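Local coordinates for sporulation-control protein spo0M (Bacillus subtilis, PDB 5CL2) that controls the expression of spo0A and is required for the cell to pass the morphological stage 0 of sporulation, at residues L47-R52 with A66-F71; A107-L112 with S121-I126; Q180-L185 with F200-R205. All blocks are in the same frame, centred on the assembly; numbering follows the deposited sequence.

Interaction 1: L47-R52 with A66-F71; sequences LQLSTR and ATIHSF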
loop_
_atom_site.group_PDB
_atom_site.type_symbol
_atom_site.label_atom_id
_atom_site.label_comp_id
_atom_site.label_asym_id
_atom_site.label_seq_id
_atom_site.Cartn_x
_atom_site.Cartn_y
_atom_site.Cartn_z
ATOM N N LEU A 47 -2.693 -9.866 18.315
ATOM C CA LEU A 47 -3.804 -8.937 18.151
ATOM C C LEU A 47 -3.945 -8.631 16.664
ATOM O O LEU A 47 -2.938 -8.507 15.958
ATOM C CB LEU A 47 -3.548 -7.624 18.887
ATOM C CG LEU A 47 -3.873 -7.572 20.378
ATOM C CD1 LEU A 47 -4.211 -6.154 20.789
ATOM C CD2 LEU A 47 -4.935 -8.587 20.786
ATOM N N GLN A 48 -5.183 -8.493 16.198
ATOM C CA GLN A 48 -5.442 -8.122 14.807
ATOM C C GLN A 48 -6.469 -7.025 14.739
ATOM O O GLN A 48 -7.529 -7.123 15.357
ATOM C CB GLN A 48 -5.955 -9.290 13.973
ATOM C CG GLN A 48 -5.314 -10.611 14.257
ATOM C CD GLN A 48 -4.973 -11.338 12.971
ATOM O OE1 GLN A 48 -5.746 -11.314 12.003
ATOM N NE2 GLN A 48 -3.796 -11.977 12.945
ATOM N N LEU A 49 -6.173 -6.016 13.924
ATOM C CA LEU A 49 -7.130 -4.961 13.613
ATOM C C LEU A 49 -7.736 -5.337 12.263
ATOM O O LEU A 49 -7.021 -5.615 11.312
ATOM C CB LEU A 49 -6.448 -3.591 13.578
ATOM C CG LEU A 49 -7.326 -2.335 13.548
ATOM C CD1 LEU A 49 -7.951 -2.033 14.920
ATOM C CD2 LEU A 49 -6.538 -1.144 13.034
ATOM N N SER A 50 -9.057 -5.416 12.194
ATOM C CA SER A 50 -9.673 -5.855 10.958
ATOM C C SER A 50 -10.972 -5.147 10.639
ATOM O O SER A 50 -11.596 -4.498 11.483
ATOM C CB SER A 50 -9.943 -7.347 10.981
ATOM O OG SER A 50 -10.888 -7.625 11.984
ATOM N N THR A 51 -11.356 -5.256 9.379
ATOM C CA THR A 51 -12.623 -4.703 8.959
ATOM C C THR A 51 -13.140 -5.624 7.869
ATOM O O THR A 51 -12.618 -6.742 7.730
ATOM C CB THR A 51 -12.487 -3.233 8.493
ATOM O OG1 THR A 51 -13.793 -2.673 8.332
ATOM C CG2 THR A 51 -11.668 -3.111 7.217
ATOM N N ARG A 52 -14.210 -5.215 7.185
ATOM C CA ARG A 52 -14.744 -5.959 6.055
ATOM C C ARG A 52 -14.924 -5.011 4.866
ATOM O O ARG A 52 -15.098 -3.807 5.036
ATOM C CB ARG A 52 -16.090 -6.594 6.388
ATOM C CG ARG A 52 -16.298 -6.916 7.836
ATOM C CD ARG A 52 -17.770 -7.159 8.104
ATOM N NE ARG A 52 -18.586 -6.004 7.744
ATOM C CZ ARG A 52 -19.822 -5.794 8.189
ATOM N NH1 ARG A 52 -20.399 -6.672 9.008
ATOM N NH2 ARG A 52 -20.488 -4.712 7.804
ATOM N N ALA A 66 -10.841 -8.456 6.231
ATOM C CA ALA A 66 -9.536 -7.909 5.846
ATOM C C ALA A 66 -8.742 -7.458 7.053
ATOM O O ALA A 66 -9.286 -6.774 7.930
ATOM C CB ALA A 66 -9.710 -6.748 4.886
ATOM N N THR A 67 -7.454 -7.790 7.068
ATOM C CA THR A 67 -6.596 -7.448 8.194
ATOM C C THR A 67 -5.901 -6.114 7.982
ATOM O O THR A 67 -5.119 -5.959 7.052
ATOM C CB THR A 67 -5.558 -8.571 8.429
ATOM O OG1 THR A 67 -6.251 -9.790 8.735
ATOM C CG2 THR A 67 -4.624 -8.230 9.570
ATOM N N ILE A 68 -6.189 -5.144 8.844
ATOM C CA ILE A 68 -5.590 -3.808 8.756
ATOM C C ILE A 68 -4.198 -3.755 9.379
ATOM O O ILE A 68 -3.279 -3.058 8.895
ATOM C CB ILE A 68 -6.483 -2.771 9.446
ATOM C CG1 ILE A 68 -7.818 -2.652 8.726
ATOM C CG2 ILE A 68 -5.837 -1.419 9.460
ATOM C CD1 ILE A 68 -8.864 -1.899 9.531
ATOM N N HIS A 69 -4.057 -4.445 10.504
ATOM C CA HIS A 69 -2.786 -4.476 11.216
ATOM C C HIS A 69 -2.703 -5.733 12.035
ATOM O O HIS A 69 -3.723 -6.240 12.512
ATOM C CB HIS A 69 -2.641 -3.253 12.098
ATOM C CG HIS A 69 -1.356 -3.202 12.863
ATOM N ND1 HIS A 69 -0.132 -3.131 12.227
ATOM C CD2 HIS A 69 -1.109 -3.173 14.177
ATOM C CE1 HIS A 69 0.822 -3.066 13.140
ATOM N NE2 HIS A 69 0.259 -3.098 14.337
ATOM N N SER A 70 -1.497 -6.241 12.223
ATOM C CA SER A 70 -1.322 -7.454 12.996
ATOM C C SER A 70 0.022 -7.372 13.700
ATOM O O SER A 70 0.959 -6.832 13.134
ATOM C CB SER A 70 -1.417 -8.674 12.080
ATOM O OG SER A 70 -1.225 -9.863 12.799
ATOM N N PHE A 71 0.093 -7.827 14.955
ATOM C CA PHE A 71 1.359 -7.926 15.682
ATOM C C PHE A 71 1.272 -8.920 16.853
ATOM O O PHE A 71 0.178 -9.259 17.314
ATOM C CB PHE A 71 1.799 -6.548 16.194
ATOM C CG PHE A 71 1.054 -6.090 17.403
ATOM C CD1 PHE A 71 -0.225 -5.580 17.285
ATOM C CD2 PHE A 71 1.630 -6.181 18.664
ATOM C CE1 PHE A 71 -0.922 -5.159 18.413
ATOM C CE2 PHE A 71 0.947 -5.761 19.793
ATOM C CZ PHE A 71 -0.337 -5.258 19.672
#

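Interaction 2: A107-L112 with S121-I126; sequences AVVTDL and SDHDRI. With NA (sodium ion), chain C.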
loop_
_atom_site.group_PDB
_atom_site.type_symbol
_atom_site.label_atom_id
_atom_site.label_comp_id
_atom_site.label_asym_id
_atom_site.label_seq_id
_atom_site.Cartn_x
_atom_site.Cartn_y
_atom_site.Cartn_z
ATOM N N ALA A 107 -12.710 -3.934 14.146
ATOM C CA ALA A 107 -12.608 -4.739 15.334
ATOM C C ALA A 107 -11.152 -5.055 15.677
ATOM O O ALA A 107 -10.338 -5.267 14.787
ATOM C CB ALA A 107 -13.418 -6.023 15.160
ATOM N N VAL A 108 -10.851 -5.074 16.973
ATOM C CA VAL A 108 -9.613 -5.639 17.518
ATOM C C VAL A 108 -9.865 -7.091 17.935
ATOM O O VAL A 108 -10.726 -7.380 18.754
ATOM C CB VAL A 108 -9.092 -4.830 18.716
ATOM C CG1 VAL A 108 -7.929 -5.535 19.366
ATOM C CG2 VAL A 108 -8.715 -3.402 18.267
ATOM N N VAL A 109 -9.158 -8.010 17.301
ATOM C CA VAL A 109 -9.342 -9.428 17.531
ATOM C C VAL A 109 -8.125 -10.003 18.224
ATOM O O VAL A 109 -7.004 -9.820 17.767
ATOM C CB VAL A 109 -9.576 -10.174 16.211
ATOM C CG1 VAL A 109 -9.618 -11.671 16.424
ATOM C CG2 VAL A 109 -10.846 -9.666 15.525
ATOM N N THR A 110 -8.358 -10.679 19.342
ATOM C CA THR A 110 -7.314 -11.347 20.086
ATOM C C THR A 110 -7.316 -12.808 19.691
ATOM O O THR A 110 -8.355 -13.462 19.706
ATOM C CB THR A 110 -7.519 -11.200 21.601
ATOM O OG1 THR A 110 -7.542 -9.807 21.944
ATOM C CG2 THR A 110 -6.387 -11.898 22.381
ATOM N N ASP A 111 -6.148 -13.290 19.294
ATOM C CA ASP A 111 -5.916 -14.689 18.965
ATOM C C ASP A 111 -4.922 -15.291 19.972
ATOM O O ASP A 111 -3.738 -14.966 19.956
ATOM C CB ASP A 111 -5.400 -14.779 17.511
ATOM C CG ASP A 111 -4.970 -16.180 17.103
ATOM O OD1 ASP A 111 -5.518 -17.187 17.627
ATOM O OD2 ASP A 111 -4.100 -16.268 16.207
ATOM N N LEU A 112 -5.400 -16.164 20.853
ATOM C CA LEU A 112 -4.502 -16.867 21.778
ATOM C C LEU A 112 -4.370 -18.311 21.305
ATOM O O LEU A 112 -5.322 -19.079 21.363
ATOM C CB LEU A 112 -5.020 -16.797 23.228
ATOM C CG LEU A 112 -4.305 -17.593 24.317
ATOM C CD1 LEU A 112 -4.178 -16.800 25.612
ATOM C CD2 LEU A 112 -5.048 -18.848 24.588
ATOM N N SER A 121 -10.228 -16.949 21.671
ATOM C CA SER A 121 -10.264 -15.680 20.986
ATOM C C SER A 121 -11.021 -14.633 21.765
ATOM O O SER A 121 -11.773 -14.953 22.663
ATOM C CB SER A 121 -10.876 -15.875 19.586
ATOM O OG SER A 121 -12.163 -16.463 19.686
ATOM N N ASP A 122 -10.801 -13.374 21.414
ATOM C CA ASP A 122 -11.655 -12.298 21.902
ATOM C C ASP A 122 -11.915 -11.284 20.777
ATOM O O ASP A 122 -11.132 -11.189 19.857
ATOM C CB ASP A 122 -11.037 -11.603 23.101
ATOM C CG ASP A 122 -12.025 -10.712 23.816
ATOM O OD1 ASP A 122 -13.239 -10.849 23.548
ATOM O OD2 ASP A 122 -11.600 -9.899 24.666
ATOM N N HIS A 123 -13.001 -10.524 20.892
ATOM C CA HIS A 123 -13.411 -9.533 19.898
ATOM C C HIS A 123 -13.818 -8.225 20.584
ATOM O O HIS A 123 -14.745 -8.207 21.406
ATOM C CB HIS A 123 -14.578 -10.109 19.073
ATOM C CG HIS A 123 -15.200 -9.142 18.106
ATOM N ND1 HIS A 123 -14.912 -9.140 16.759
ATOM C CD2 HIS A 123 -16.129 -8.169 18.296
ATOM C CE1 HIS A 123 -15.629 -8.204 16.157
ATOM N NE2 HIS A 123 -16.367 -7.598 17.065
ATOM N N ASP A 124 -13.139 -7.135 20.246
ATOM C CA ASP A 124 -13.481 -5.828 20.795
ATOM C C ASP A 124 -13.676 -4.842 19.638
ATOM O O ASP A 124 -12.740 -4.444 18.964
ATOM C CB ASP A 124 -12.370 -5.317 21.719
ATOM C CG ASP A 124 -12.222 -6.157 22.996
ATOM O OD1 ASP A 124 -11.462 -7.156 22.939
ATOM O OD2 ASP A 124 -12.868 -5.835 24.031
ATOM N N ARG A 125 -14.893 -4.414 19.418
ATOM C CA ARG A 125 -15.127 -3.380 18.446
ATOM C C ARG A 125 -14.482 -2.072 18.862
ATOM O O ARG A 125 -14.448 -1.742 20.044
ATOM C CB ARG A 125 -16.606 -3.227 18.244
ATOM C CG ARG A 125 -17.264 -4.538 17.892
ATOM C CD ARG A 125 -18.606 -4.466 18.553
ATOM N NE ARG A 125 -19.199 -3.199 18.121
ATOM C CZ ARG A 125 -20.504 -2.959 18.058
ATOM N NH1 ARG A 125 -21.350 -3.877 18.494
ATOM N NH2 ARG A 125 -20.962 -1.780 17.642
ATOM N N ILE A 126 -13.970 -1.324 17.889
ATOM C CA ILE A 126 -13.608 0.060 18.154
ATOM C C ILE A 126 -14.283 1.021 17.186
ATOM O O ILE A 126 -14.593 0.683 16.036
ATOM C CB ILE A 126 -12.086 0.269 18.113
ATOM C CG1 ILE A 126 -11.513 -0.059 16.746
ATOM C CG2 ILE A 126 -11.414 -0.615 19.123
ATOM C CD1 ILE A 126 -10.118 0.518 16.544
HETATM NA NA NA C . -12.692 -7.851 25.043
HETATM O O HOH W 1 -14.436 -8.487 24.325
#

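Interaction 3: Q180-L185 with F200-R205; sequences QMLDEL and FEVDRR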
loop_
_atom_site.group_PDB
_atom_site.type_symbol
_atom_site.label_atom_id
_atom_site.label_comp_id
_atom_site.label_asym_id
_atom_site.label_seq_id
_atom_site.Cartn_x
_atom_site.Cartn_y
_atom_site.Cartn_z
ATOM N N GLN A 180 -28.737 19.747 -10.148
ATOM C CA GLN A 180 -28.618 19.928 -11.576
ATOM C C GLN A 180 -27.290 19.331 -12.042
ATOM O O GLN A 180 -27.210 18.766 -13.137
ATOM C CB GLN A 180 -28.724 21.412 -11.939
ATOM C CG GLN A 180 -29.020 21.647 -13.382
ATOM C CD GLN A 180 -30.446 21.299 -13.739
ATOM O OE1 GLN A 180 -30.688 20.568 -14.701
ATOM N NE2 GLN A 180 -31.407 21.824 -12.967
ATOM N N MET A 181 -26.257 19.447 -11.212
ATOM C CA MET A 181 -24.944 18.871 -11.546
ATOM C C MET A 181 -24.837 17.335 -11.561
ATOM O O MET A 181 -24.189 16.746 -12.438
ATOM C CB MET A 181 -23.892 19.379 -10.558
ATOM C CG MET A 181 -22.495 18.827 -10.821
ATOM S SD MET A 181 -21.200 19.683 -9.903
ATOM C CE MET A 181 -21.291 18.945 -8.305
ATOM N N LEU A 182 -25.420 16.683 -10.555
ATOM C CA LEU A 182 -25.191 15.259 -10.389
ATOM C C LEU A 182 -26.263 14.557 -9.554
ATOM O O LEU A 182 -27.031 15.197 -8.823
ATOM C CB LEU A 182 -23.811 15.035 -9.754
ATOM C CG LEU A 182 -23.364 15.903 -8.571
ATOM C CD1 LEU A 182 -24.146 15.601 -7.278
ATOM C CD2 LEU A 182 -21.896 15.639 -8.309
ATOM N N ASP A 183 -26.326 13.240 -9.666
ATOM C CA ASP A 183 -27.175 12.479 -8.758
ATOM C C ASP A 183 -26.449 12.188 -7.439
ATOM O O ASP A 183 -27.040 12.266 -6.353
ATOM C CB ASP A 183 -27.648 11.224 -9.459
ATOM C CG ASP A 183 -28.540 11.554 -10.626
ATOM O OD1 ASP A 183 -29.003 12.714 -10.683
ATOM O OD2 ASP A 183 -28.767 10.693 -11.493
ATOM N N GLU A 184 -25.156 11.887 -7.508
ATOM C CA GLU A 184 -24.399 11.883 -6.269
ATOM C C GLU A 184 -22.908 12.018 -6.500
ATOM O O GLU A 184 -22.411 11.733 -7.587
ATOM C CB GLU A 184 -24.737 10.602 -5.432
ATOM C CG GLU A 184 -24.228 9.295 -5.998
ATOM C CD GLU A 184 -25.027 8.809 -7.193
ATOM O OE1 GLU A 184 -26.262 8.897 -7.164
ATOM O OE2 GLU A 184 -24.429 8.341 -8.184
ATOM N N LEU A 185 -22.221 12.423 -5.430
ATOM C CA LEU A 185 -20.785 12.626 -5.384
ATOM C C LEU A 185 -20.070 11.536 -4.541
ATOM O O LEU A 185 -20.572 11.128 -3.513
ATOM C CB LEU A 185 -20.495 14.003 -4.795
ATOM C CG LEU A 185 -19.039 14.335 -4.511
ATOM C CD1 LEU A 185 -18.273 14.495 -5.811
ATOM C CD2 LEU A 185 -18.964 15.562 -3.636
ATOM N N PHE A 200 -12.142 12.149 -6.488
ATOM C CA PHE A 200 -13.488 12.633 -6.766
ATOM C C PHE A 200 -14.071 11.812 -7.886
ATOM O O PHE A 200 -13.390 11.501 -8.857
ATOM C CB PHE A 200 -13.477 14.112 -7.177
ATOM C CG PHE A 200 -13.001 15.045 -6.103
ATOM C CD1 PHE A 200 -11.643 15.180 -5.832
ATOM C CD2 PHE A 200 -13.897 15.825 -5.399
ATOM C CE1 PHE A 200 -11.200 16.049 -4.863
ATOM C CE2 PHE A 200 -13.454 16.699 -4.425
ATOM C CZ PHE A 200 -12.098 16.807 -4.156
ATOM N N GLU A 201 -15.338 11.466 -7.763
ATOM C CA GLU A 201 -16.024 10.826 -8.866
ATOM C C GLU A 201 -17.507 11.220 -8.736
ATOM O O GLU A 201 -17.930 11.649 -7.664
ATOM C CB GLU A 201 -15.727 9.321 -8.830
ATOM C CG GLU A 201 -16.328 8.438 -9.894
ATOM C CD GLU A 201 -15.830 8.671 -11.299
ATOM O OE1 GLU A 201 -14.672 8.353 -11.629
ATOM O OE2 GLU A 201 -16.653 9.130 -12.091
ATOM N N VAL A 202 -18.278 11.175 -9.825
ATOM C CA VAL A 202 -19.690 11.523 -9.729
ATOM C C VAL A 202 -20.527 10.440 -10.378
ATOM O O VAL A 202 -20.048 9.728 -11.261
ATOM C CB VAL A 202 -20.030 12.888 -10.405
ATOM C CG1 VAL A 202 -19.111 14.001 -9.873
ATOM C CG2 VAL A 202 -19.919 12.779 -11.902
ATOM N N ASP A 203 -21.762 10.299 -9.896
ATOM C CA ASP A 203 -22.780 9.463 -10.542
ATOM C C ASP A 203 -22.383 7.989 -10.656
ATOM O O ASP A 203 -22.855 7.293 -11.554
ATOM C CB ASP A 203 -23.126 10.001 -11.958
ATOM C CG ASP A 203 -23.888 11.342 -11.935
ATOM O OD1 ASP A 203 -24.475 11.699 -10.885
ATOM O OD2 ASP A 203 -23.947 12.017 -13.001
ATOM N N ARG A 204 -21.583 7.488 -9.714
ATOM C CA ARG A 204 -21.250 6.057 -9.694
ATOM C C ARG A 204 -22.491 5.196 -9.458
ATOM O O ARG A 204 -22.659 4.158 -10.114
ATOM C CB ARG A 204 -20.170 5.773 -8.638
ATOM C CG ARG A 204 -18.746 6.020 -9.177
ATOM C CD ARG A 204 -17.675 5.895 -8.088
ATOM N NE ARG A 204 -17.654 4.583 -7.436
ATOM C CZ ARG A 204 -17.109 3.498 -7.972
ATOM N NH1 ARG A 204 -16.544 3.552 -9.173
ATOM N NH2 ARG A 204 -17.131 2.359 -7.306
ATOM N N ARG A 205 -23.385 5.627 -8.569
ATOM C CA ARG A 205 -24.595 4.841 -8.335
ATOM C C ARG A 205 -25.493 4.901 -9.544
ATOM O O ARG A 205 -26.017 3.870 -9.955
ATOM C CB ARG A 205 -25.401 5.324 -7.113
ATOM C CG ARG A 205 -24.669 5.263 -5.790
ATOM C CD ARG A 205 -23.763 4.043 -5.734
ATOM N NE ARG A 205 -22.588 4.390 -4.952
ATOM C CZ ARG A 205 -21.365 3.962 -5.231
ATOM N NH1 ARG A 205 -21.143 3.169 -6.275
ATOM N NH2 ARG A 205 -20.364 4.348 -4.473
#

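Interaction 1: L47-R52 with A66-F71
Phe71 has its CG between the backbone N and the carbonyl carbon (chi1 77°); its ring lies alongside the Leu47 side chain, the two pointing the same way. The ring atom CE1 comes to 3.6 Å from Leu47 CB at an oblique slant, with Leu47 CD1 a little farther off. In Leu49, CG is anti to the backbone N (chi1 -168°), and beyond it CD2 reaches across to Ile68, 3.7 Å from CG2. The other end of Ile68, CD1, rests on Thr51 CG2, so the isoleucine touches both Leu49 and Thr51 of the facing strand.

Ile68 and His69 both stand opposite Leu49, a classic beta bulge that shifts the register of the antiparallel pair by one residue. Leu49 O takes both N-H groups from the same face of its carbonyl plane, Ile68 N at a short 2.6 Å and His69 N at 3.3 Å. Regular pairing resumes on each side, with mutual backbone bonds between Leu47 and Phe71 and between Thr51 and Ala66.

On the other face of the sheet, Gln48 bends at chi2 and extends its amide over the neighbouring strand. NE2 lies 3.3 Å from Ser70 OG, but the angle is too poor for a hydrogen bond, while OE1 approaches Thr67 OG1 at 3.6 Å. An alanine here would probably leave the hydroxyls of Thr67 and Ser70 without the amide that lies beside them.

The hairpin of strands 40-57 and 60-79 is extended by strand 106-114, which hydrogen-bonds to Gln48 and Ser50. Phe89 of strand 84-92 packs on both Leu47 and Phe71, whose ring also meets Phe91, so the facing sheet covers this end of the hairpin.

Interaction 2: A107-L112 with S121-I126
The imidazole of His123 lies beside Ala107 on one face of the antiparallel pair, its CE1 only 3.3 Å from Ala107 CB. The methyl meets the ring obliquely, and Val109 CG2 approaches the same ring in a similar way at longer range. On the opposite face the side chains of Val108 and Ile126 cross at a slant, CG2 of Val108 4.0 Å from CG2 of Ile126, and Thr110 CB packs against Asp122 CB.

Asp122 and Asp124, two residues apart on one strand, point from that second face to a common sodium ion. Asp122 has CG anti to the backbone N (chi1 -167°), whereas Asp124 has it beside the N (chi1 -67°), a difference consistent with the two carboxylates converging on one ion. They bind differently: Asp122 gives the sodium OD2 alone, at 2.4 Å, while Asp124 grips it with OD1 at 2.5 Å and OD2 at 2.3 Å. A water on the ion donates to Asp122 OD1 and to His123 O. Asp122 OD1 is met as well by His123 N at 2.7 Å, from above the carboxylate plane, a bond that helps fix the turn of the group. The positive ion probably offsets the repulsion between the two acids.

Mutual backbone bonds at Val108 with Asp124 and at Thr110 with Asp122 set the register, Asp124 N reaching Val108 O at 2.8 Å. Thr14 completes the metal site through its carbonyl O, and its hydroxyl bonds to that of Thr110. The result is a beta hairpin whose acid-bearing strand shares a sodium ion with strand 11-16 of the other sheet, within a beta-sandwich consistent with the arrestin-like relationship of the family.

Interaction 3: Q180-L185 with F200-R205
Asp203 OD1 receives the backbone N-H of Asp183 on its syn lone pair, at 2.7 Å. A second, weak bond of 3.5 Å comes to the same oxygen from Glu184 N. The backbone of Asp203 returns the link, its N donating to Glu184 O at 2.8 Å in an almost straight bond (177°). Side chain and main chain of one residue thus hold both ends of the short 183-184 segment.

The side chain of Glu184 forms the second link. Its CG sits between the backbone N and the carbonyl carbon (chi1 70°), and beyond a further bend at chi2 the carboxylate lies at the turn after Asp203. There OE2 accepts a weak bond from Arg205 N at 2.9 Å and another bond from Ala206 N, while Glu184 CD rests on Arg205 CB. The two acids come close, Glu184 OE2 being 4.3 Å from Asp203 OD1; the N-H groups pointing at each oxygen would probably ease the repulsion.

Beneath this polar layer, Leu182 and Val202 cross at about a right angle, with Leu182 CD2 3.6 Å from Val202 CG1. Leu185 approaches the same methyl more distantly, and its CD1 lies 3.4 Å from Glu201 O. Leu185 and Val202 form a non-hydrogen-bonded antiparallel pair. Past it, Asp203 adopts positive phi (60°) and the chain leaves the strand. The guanidinium of Arg205 turns away to salt bridges with Glu168 and Glu170.

The contact joins the exit of helix 176-181 to the end of strand 195-202, just where strand 185-191 begins between strands 165-173 and 195-202. Phe146 of strand 146-155 packs on Leu182 and Leu185, and Leu247 of helix 236-248 also touches Leu185.

Overall arrangement
From the N terminus, the three contacts follow one another in series, none enclosing or crossing another. Interaction 1 closes the hairpin of strands 40-57 and 60-79, and interaction 2 that of strands 106-114 and 120-128. The two hairpins are neighbours in one mixed sheet, joined where strand 40-57 runs beside strand 106-114: Gln48 O probably bonds to Val109 N, and Leu49 packs on Val108. Their centres lie about 9 Å apart. Interaction 3 brings together the two ends of the hairpin of strands 185-191 and 195-202, in a separate antiparallel sheet, its centre about 32 Å from that of interaction 1 and on the opposite side of the chain's centre from interaction 2; it touches neither.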